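PDB 3UN7: penicillin-binding protein A from Mycobacterium tuberculosis, which probably cross-links the peptidoglycan of the cell wall as a D,D-transpeptidase and takes part in the regulation of cell length. Local coordinates for residues I26-G30 against Q31-Y35; A256-Q259 against L260-T264; I327-G331 against I332-P336. All coordinates share one frame; numbering follows the deposited sequence.

Contact 1 of 3, residues I26-G30 against Q31-Y35; sequences ITAGG and QLLAY
Leu33 folds its isobutyl group over the methyl of Ala28, CD2 to CB 3.8 Å, and brings CD1 to CG2 of Ile26, whose side chain it meets at about a right angle. With CG beside its own backbone N (chi1 -54°), Leu33 lays both methyls against Ala28, where a residue with only CB makes room for the larger leucine. Ile26 also sends its long branch along Ala34, CD1 to CB 4.0 Å. Thr59 touches Leu33 and Ala34 from helix 52-59, closing this packed, buried side. The frame is a beta hairpin, interrupted by a classic beta bulge: Leu33 and Ala34 both face Ile26, whose carbonyl O takes two backbone bonds, a nearly axial one from Leu33 N at 2.8 Å and a longer one from Ala34 N at 3.3 Å, in the carbonyl plane on a lone pair. At the other end Ala28 and Gln31 close a type I' turn, Gln31 N to Ala28 O 2.7 Å; its corners are Gly29 and Gly30, glycines suited to their positive phi. Here the packing gives way to solvent. Gln31 is exposed, and its extended chain carries OE1 to a water that donates to it at 2.8 Å and also to Gly29 O, so that a long polar side chain suits this end. The sheet's other face is more open, Thr27 and Leu32 being partly exposed: Thr27 CG2 and Leu32 CD2 meet at 3.9 Å, while Thr27 OG1 is hydrogen-bonded to Asp106 OD1 on the adjoining strand 104-107.

Contact 2 of 3, residues A256-Q259 against L260-T264; sequences AFVQ and LGIRT
Helix 254-264 of the transpeptidase domain, which starts just after the disulfide-bonded Cys253, packs through Phe257 on helix 196-205, whose Lys196 stands three residues after Ser193, as in the SxxK motif of penicillin-binding proteins. The contact spans about two and a half turns, each N-H bonding to the carbonyl O four residues earlier; the straightest bond runs from Ile262 N to Val258 O at 3.1 Å (169° at the hydrogen). On the buried side Phe257 and Leu260 lie together and point the same way; Leu260 CD2 sits 3.9 Å from Phe257 CD1 and equally close to CE1. The torsions of Leu260 (chi1 179°, chi2 68°) together set CD2 beside the ring. Large apolar groups suit the place: Ala248 and Phe249 touch Phe257, while Leu245 and Ala203 touch Leu260. Another strip runs side by side from Val258 CG1 to Ile262 CD1, 3.8 Å apart, with Leu222 and Pro223 near them. Gly261, buried, adds no bulk; its N bonds to Phe257 O at 2.8 Å. Gln259 is partly exposed and extended, and its OE1 accepts a hydrogen bond from the backbone N of Thr215; the guanidinium of Arg263 passes obliquely by its CD. Thr264 is a small residue able to bond back to its own helix: its hydroxyl OG1 donates to Leu260 O at 2.8 Å, from the face of that carbonyl opposite the one its backbone N uses.

Contact 3 of 3, residues I327-G331 against I332-P336; sequences IANGG and ITMRP
This is a tight polar turn at the C-terminal end of helix 317-328, where the chain reverses into strand 332-334 and one asparagine amide bridges the corner. Asn329 ND2 donates to the backbone O of Ile332 at 2.9 Å, nearly straight at 166°. The oxygen lies almost in the plane of the asparagine amide, whereas the nitrogen stands well above the carbonyl plane of Ile332, and so does not use a lone pair. Asn329 reaches it because CG is anti to its backbone N (chi1 -166°), swinging the amide across the turn; a short side chain with an N-H donor suits this span. The same ND2 lies 3.6 Å from Ile332 CB and 3.6 Å from Met334 CG, the methionine being bent at chi2 and chi3 so that its thioether chain curls beside the amide. Ile332, a branched residue suited to a strand, has Gln357 and Arg360 of the neighbouring strand 357-360 against its side chain. A second, weak bond, from Ile332 N to Asn329 O at 3.3 Å, closes a type I' turn. Both inner residues are glycine, fitting their positive phi; at Gly331 a CB would press on the preceding carbonyl O. Gly330 O accepts a hydrogen bond from Arg360 NH2. With Gly330 as the C' residue, Gly330 N bonding to Ile327 O at 3.0 Å and Gly331 N to Thr326 O, the helix ends in a Schellman motif.

Overall arrangement
The three contacts are local features, in series along the chain and separate in space. Contact 1 belongs to the dimerisation-domain region, contacts 2 and 3 to the transpeptidase domain. The centres of contacts 1 and 2 are about 48 Å apart, on opposite sides of the chain's centre; contact 3 lies about 27 Å from contact 1 and about 26 Å from contact 2, centre to centre. No two touch: the nearest atoms of contacts 2 and 3 are still about 12 Å apart. Contact 2 alone is near the active site, the side chain of Phe257 being about 8 Å from that of Ser193, the probable acyl-ester nucleophile, whereas contacts 1 and 3 shape turns away from it.

Contact 1 of 3, residues I26-G30 against Q31-Y35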
loop_
_atom_site.group_PDB
_atom_site.type_symbol
_atom_site.label_atom_id
_atom_site.label_comp_id
_atom_site.label_asym_id
_atom_site.label_seq_id
_atom_site.Cartn_x
_atom_site.Cartn_y
_atom_site.Cartn_z
ATOM N N ILE A 26 -12.526 2.230 -18.327
ATOM C CA ILE A 26 -11.642 1.601 -17.331
ATOM C C ILE A 26 -12.530 0.696 -16.497
ATOM O O ILE A 26 -13.543 1.154 -15.983
ATOM C CB ILE A 26 -10.961 2.649 -16.435
ATOM C CG1 ILE A 26 -10.132 3.621 -17.294
ATOM C CG2 ILE A 26 -10.111 1.962 -15.335
ATOM C CD1 ILE A 26 -9.508 4.796 -16.506
ATOM N N THR A 27 -12.177 -0.589 -16.381
ATOM C CA THR A 27 -13.084 -1.524 -15.732
ATOM C C THR A 27 -12.416 -2.248 -14.556
ATOM O O THR A 27 -11.173 -2.286 -14.448
ATOM C CB THR A 27 -13.633 -2.562 -16.739
ATOM O OG1 THR A 27 -12.569 -3.429 -17.130
ATOM C CG2 THR A 27 -14.199 -1.880 -17.983
ATOM N N ALA A 28 -13.248 -2.805 -13.677
ATOM C CA ALA A 28 -12.805 -3.687 -12.580
ATOM C C ALA A 28 -13.898 -4.708 -12.290
ATOM O O ALA A 28 -15.075 -4.354 -12.157
ATOM C CB ALA A 28 -12.490 -2.882 -11.325
ATOM N N GLY A 29 -13.522 -5.975 -12.234
ATOM C CA GLY A 29 -14.480 -7.063 -12.009
ATOM C C GLY A 29 -15.705 -7.009 -12.916
ATOM O O GLY A 29 -16.788 -7.399 -12.503
ATOM N N GLY A 30 -15.543 -6.524 -14.145
ATOM C CA GLY A 30 -16.674 -6.373 -15.080
ATOM C C GLY A 30 -17.541 -5.140 -14.841
ATOM O O GLY A 30 -18.626 -5.004 -15.424
ATOM N N GLN A 31 -17.086 -4.256 -13.957
ATOM C CA GLN A 31 -17.839 -3.047 -13.626
ATOM C C GLN A 31 -17.097 -1.829 -14.129
ATOM O O GLN A 31 -15.868 -1.817 -14.146
ATOM C CB GLN A 31 -18.051 -2.956 -12.116
ATOM C CG GLN A 31 -18.730 -4.219 -11.574
ATOM C CD GLN A 31 -19.189 -4.095 -10.147
ATOM O OE1 GLN A 31 -18.794 -4.889 -9.295
ATOM N NE2 GLN A 31 -20.055 -3.116 -9.877
ATOM N N LEU A 32 -17.847 -0.804 -14.519
ATOM C CA LEU A 32 -17.249 0.395 -15.075
ATOM C C LEU A 32 -16.744 1.292 -13.963
ATOM O O LEU A 32 -17.463 1.561 -12.992
ATOM C CB LEU A 32 -18.235 1.137 -15.982
ATOM C CG LEU A 32 -18.834 0.263 -17.090
ATOM C CD1 LEU A 32 -19.872 1.037 -17.940
ATOM C CD2 LEU A 32 -17.719 -0.303 -17.955
ATOM N N LEU A 33 -15.493 1.726 -14.097
ATOM C CA LEU A 33 -14.922 2.696 -13.183
ATOM C C LEU A 33 -14.919 4.061 -13.831
ATOM O O LEU A 33 -15.035 5.059 -13.139
ATOM C CB LEU A 33 -13.478 2.319 -12.821
ATOM C CG LEU A 33 -13.182 0.917 -12.262
ATOM C CD1 LEU A 33 -11.781 0.919 -11.643
ATOM C CD2 LEU A 33 -14.237 0.464 -11.238
ATOM N N ALA A 34 -14.726 4.094 -15.154
ATOM C CA ALA A 34 -14.719 5.339 -15.912
ATOM C C ALA A 34 -15.248 5.069 -17.313
ATOM O O ALA A 34 -14.909 4.049 -17.923
ATOM C CB ALA A 34 -13.296 5.986 -15.960
ATOM N N TYR A 35 -16.110 5.960 -17.801
ATOM C CA TYR A 35 -16.715 5.816 -19.131
ATOM C C TYR A 35 -17.112 7.194 -19.698
ATOM O O TYR A 35 -17.104 8.194 -18.985
ATOM C CB TYR A 35 -17.894 4.810 -19.120
ATOM C CG TYR A 35 -19.129 5.213 -18.328
ATOM C CD1 TYR A 35 -19.244 4.909 -16.971
ATOM C CD2 TYR A 35 -20.207 5.856 -18.947
ATOM C CE1 TYR A 35 -20.389 5.256 -16.242
ATOM C CE2 TYR A 35 -21.346 6.210 -18.216
ATOM C CZ TYR A 35 -21.428 5.907 -16.875
ATOM O OH TYR A 35 -22.563 6.253 -16.157
HETATM O O HOH W 1 -17.595 -7.350 -9.955
#

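Contact 2 of 3, residues A256-Q259 against L260-T264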
loop_
_atom_site.group_PDB
_atom_site.type_symbol
_atom_site.label_atom_id
_atom_site.label_comp_id
_atom_site.label_asym_id
_atom_site.label_seq_id
_atom_site.Cartn_x
_atom_site.Cartn_y
_atom_site.Cartn_z
ATOM N N ALA A 256 14.261 -4.681 22.605
ATOM C CA ALA A 256 14.766 -5.915 22.021
ATOM C C ALA A 256 15.151 -5.768 20.548
ATOM O O ALA A 256 16.148 -6.336 20.115
ATOM C CB ALA A 256 13.746 -7.040 22.195
ATOM N N PHE A 257 14.366 -5.018 19.772
ATOM C CA PHE A 257 14.710 -4.795 18.367
ATOM C C PHE A 257 15.780 -3.719 18.148
ATOM O O PHE A 257 16.536 -3.779 17.173
ATOM C CB PHE A 257 13.452 -4.589 17.526
ATOM C CG PHE A 257 12.712 -5.865 17.308
ATOM C CD1 PHE A 257 13.079 -6.712 16.270
ATOM C CD2 PHE A 257 11.722 -6.274 18.197
ATOM C CE1 PHE A 257 12.432 -7.926 16.080
ATOM C CE2 PHE A 257 11.073 -7.489 18.016
ATOM C CZ PHE A 257 11.434 -8.318 16.949
ATOM N N VAL A 258 15.856 -2.755 19.060
ATOM C CA VAL A 258 16.958 -1.791 19.044
ATOM C C VAL A 258 18.256 -2.581 19.245
ATOM O O VAL A 258 19.204 -2.464 18.458
ATOM C CB VAL A 258 16.776 -0.702 20.139
ATOM C CG1 VAL A 258 18.047 0.142 20.306
ATOM C CG2 VAL A 258 15.584 0.192 19.794
ATOM N N GLN A 259 18.269 -3.412 20.279
ATOM C CA GLN A 259 19.426 -4.261 20.586
ATOM C C GLN A 259 19.736 -5.218 19.424
ATOM O O GLN A 259 20.879 -5.324 18.988
ATOM C CB GLN A 259 19.186 -5.027 21.893
ATOM C CG GLN A 259 20.390 -5.819 22.395
ATOM C CD GLN A 259 20.030 -6.737 23.528
ATOM O OE1 GLN A 259 19.034 -7.455 23.468
ATOM N NE2 GLN A 259 20.826 -6.706 24.582
ATOM N N LEU A 260 18.702 -5.865 18.892
ATOM C CA LEU A 260 18.873 -6.816 17.793
ATOM C C LEU A 260 19.407 -6.162 16.512
ATOM O O LEU A 260 20.294 -6.707 15.867
ATOM C CB LEU A 260 17.560 -7.562 17.508
ATOM C CG LEU A 260 17.604 -8.575 16.348
ATOM C CD1 LEU A 260 18.503 -9.768 16.706
ATOM C CD2 LEU A 260 16.207 -9.048 15.940
ATOM N N GLY A 261 18.852 -5.007 16.145
ATOM C CA GLY A 261 19.274 -4.307 14.935
ATOM C C GLY A 261 20.706 -3.815 15.017
ATOM O O GLY A 261 21.488 -3.963 14.073
ATOM N N ILE A 262 21.054 -3.210 16.142
ATOM C CA ILE A 262 22.439 -2.782 16.358
ATOM C C ILE A 262 23.384 -3.992 16.273
ATOM O O ILE A 262 24.431 -3.914 15.640
ATOM C CB ILE A 262 22.602 -1.972 17.670
ATOM C CG1 ILE A 262 21.903 -0.612 17.530
ATOM C CG2 ILE A 262 24.092 -1.802 18.043
ATOM C CD1 ILE A 262 21.596 0.076 18.859
ATOM N N ARG A 263 22.983 -5.118 16.857
ATOM C CA ARG A 263 23.786 -6.346 16.786
ATOM C C ARG A 263 23.931 -6.826 15.339
ATOM O O ARG A 263 25.005 -7.252 14.914
ATOM C CB ARG A 263 23.128 -7.446 17.612
ATOM C CG ARG A 263 24.037 -8.619 17.919
ATOM C CD ARG A 263 23.249 -9.918 18.102
ATOM N NE ARG A 263 22.577 -10.134 19.395
ATOM C CZ ARG A 263 22.875 -9.578 20.573
ATOM N NH1 ARG A 263 23.871 -8.704 20.708
ATOM N NH2 ARG A 263 22.157 -9.911 21.645
ATOM N N THR A 264 22.837 -6.758 14.586
ATOM C CA THR A 264 22.814 -7.260 13.217
ATOM C C THR A 264 23.643 -6.370 12.283
ATOM O O THR A 264 24.346 -6.869 11.393
ATOM C CB THR A 264 21.350 -7.438 12.732
ATOM O OG1 THR A 264 20.666 -8.322 13.645
ATOM C CG2 THR A 264 21.298 -8.039 11.335
#

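Contact 3 of 3, residues I327-G331 against I332-P336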
loop_
_atom_site.group_PDB
_atom_site.type_symbol
_atom_site.label_atom_id
_atom_site.label_comp_id
_atom_site.label_asym_id
_atom_site.label_seq_id
_atom_site.Cartn_x
_atom_site.Cartn_y
_atom_site.Cartn_z
ATOM N N ILE A 327 6.645 -12.267 1.841
ATOM C CA ILE A 327 6.653 -13.314 2.861
ATOM C C ILE A 327 5.577 -14.348 2.521
ATOM O O ILE A 327 5.865 -15.537 2.466
ATOM C CB ILE A 327 6.490 -12.711 4.279
ATOM C CG1 ILE A 327 7.711 -11.840 4.605
ATOM C CG2 ILE A 327 6.381 -13.798 5.354
ATOM C CD1 ILE A 327 7.461 -10.783 5.686
ATOM N N ALA A 328 4.366 -13.872 2.223
ATOM C CA ALA A 328 3.228 -14.728 1.868
ATOM C C ALA A 328 3.541 -15.676 0.713
ATOM O O ALA A 328 3.118 -16.838 0.701
ATOM C CB ALA A 328 2.018 -13.853 1.520
ATOM N N ASN A 329 4.284 -15.168 -0.262
ATOM C CA ASN A 329 4.680 -15.943 -1.437
ATOM C C ASN A 329 6.041 -16.669 -1.277
ATOM O O ASN A 329 6.795 -16.817 -2.243
ATOM C CB ASN A 329 4.706 -15.003 -2.651
ATOM C CG ASN A 329 4.764 -15.738 -3.969
ATOM O OD1 ASN A 329 4.014 -16.690 -4.208
ATOM N ND2 ASN A 329 5.646 -15.283 -4.850
ATOM N N GLY A 330 6.366 -17.107 -0.061
ATOM C CA GLY A 330 7.582 -17.909 0.162
ATOM C C GLY A 330 8.908 -17.190 -0.059
ATOM O O GLY A 330 9.941 -17.842 -0.275
ATOM N N GLY A 331 8.896 -15.855 0.026
ATOM C CA GLY A 331 10.133 -15.047 -0.118
ATOM C C GLY A 331 10.333 -14.453 -1.507
ATOM O O GLY A 331 11.290 -13.716 -1.748
ATOM N N ILE A 332 9.428 -14.776 -2.424
ATOM C CA ILE A 332 9.491 -14.272 -3.803
ATOM C C ILE A 332 8.554 -13.077 -3.995
ATOM O O ILE A 332 7.353 -13.159 -3.721
ATOM C CB ILE A 332 9.196 -15.389 -4.840
ATOM C CG1 ILE A 332 10.300 -16.451 -4.807
ATOM C CG2 ILE A 332 9.082 -14.826 -6.254
ATOM C CD1 ILE A 332 9.933 -17.743 -5.571
ATOM N N THR A 333 9.128 -11.969 -4.456
ATOM C CA THR A 333 8.380 -10.770 -4.761
ATOM C C THR A 333 7.876 -10.817 -6.202
ATOM O O THR A 333 8.664 -10.899 -7.148
ATOM C CB THR A 333 9.224 -9.502 -4.554
ATOM O OG1 THR A 333 9.884 -9.566 -3.283
ATOM C CG2 THR A 333 8.323 -8.252 -4.573
ATOM N N MET A 334 6.556 -10.788 -6.353
ATOM C CA MET A 334 5.948 -10.659 -7.664
ATOM C C MET A 334 5.813 -9.171 -7.995
ATOM O O MET A 334 5.499 -8.356 -7.123
ATOM C CB MET A 334 4.600 -11.368 -7.705
ATOM C CG MET A 334 4.678 -12.869 -7.345
ATOM S SD MET A 334 5.695 -13.842 -8.466
ATOM C CE MET A 334 4.688 -13.836 -9.943
ATOM N N ARG A 335 6.078 -8.827 -9.251
ATOM C CA ARG A 335 5.956 -7.460 -9.716
ATOM C C ARG A 335 4.492 -7.027 -9.621
ATOM O O ARG A 335 3.614 -7.666 -10.220
ATOM C CB ARG A 335 6.473 -7.349 -11.157
ATOM C CG ARG A 335 6.342 -5.962 -11.766
ATOM C CD ARG A 335 7.281 -5.830 -12.946
ATOM N NE ARG A 335 8.656 -5.961 -12.468
ATOM C CZ ARG A 335 9.735 -6.123 -13.233
ATOM N NH1 ARG A 335 9.632 -6.190 -14.563
ATOM N NH2 ARG A 335 10.924 -6.226 -12.652
ATOM N N PRO A 336 4.220 -5.958 -8.851
ATOM C CA PRO A 336 2.820 -5.570 -8.710
ATOM C C PRO A 336 2.314 -4.903 -9.979
ATOM O O PRO A 336 3.041 -4.151 -10.646
ATOM C CB PRO A 336 2.813 -4.591 -7.522
ATOM C CG PRO A 336 4.198 -4.157 -7.343
ATOM C CD PRO A 336 5.132 -5.088 -8.080
#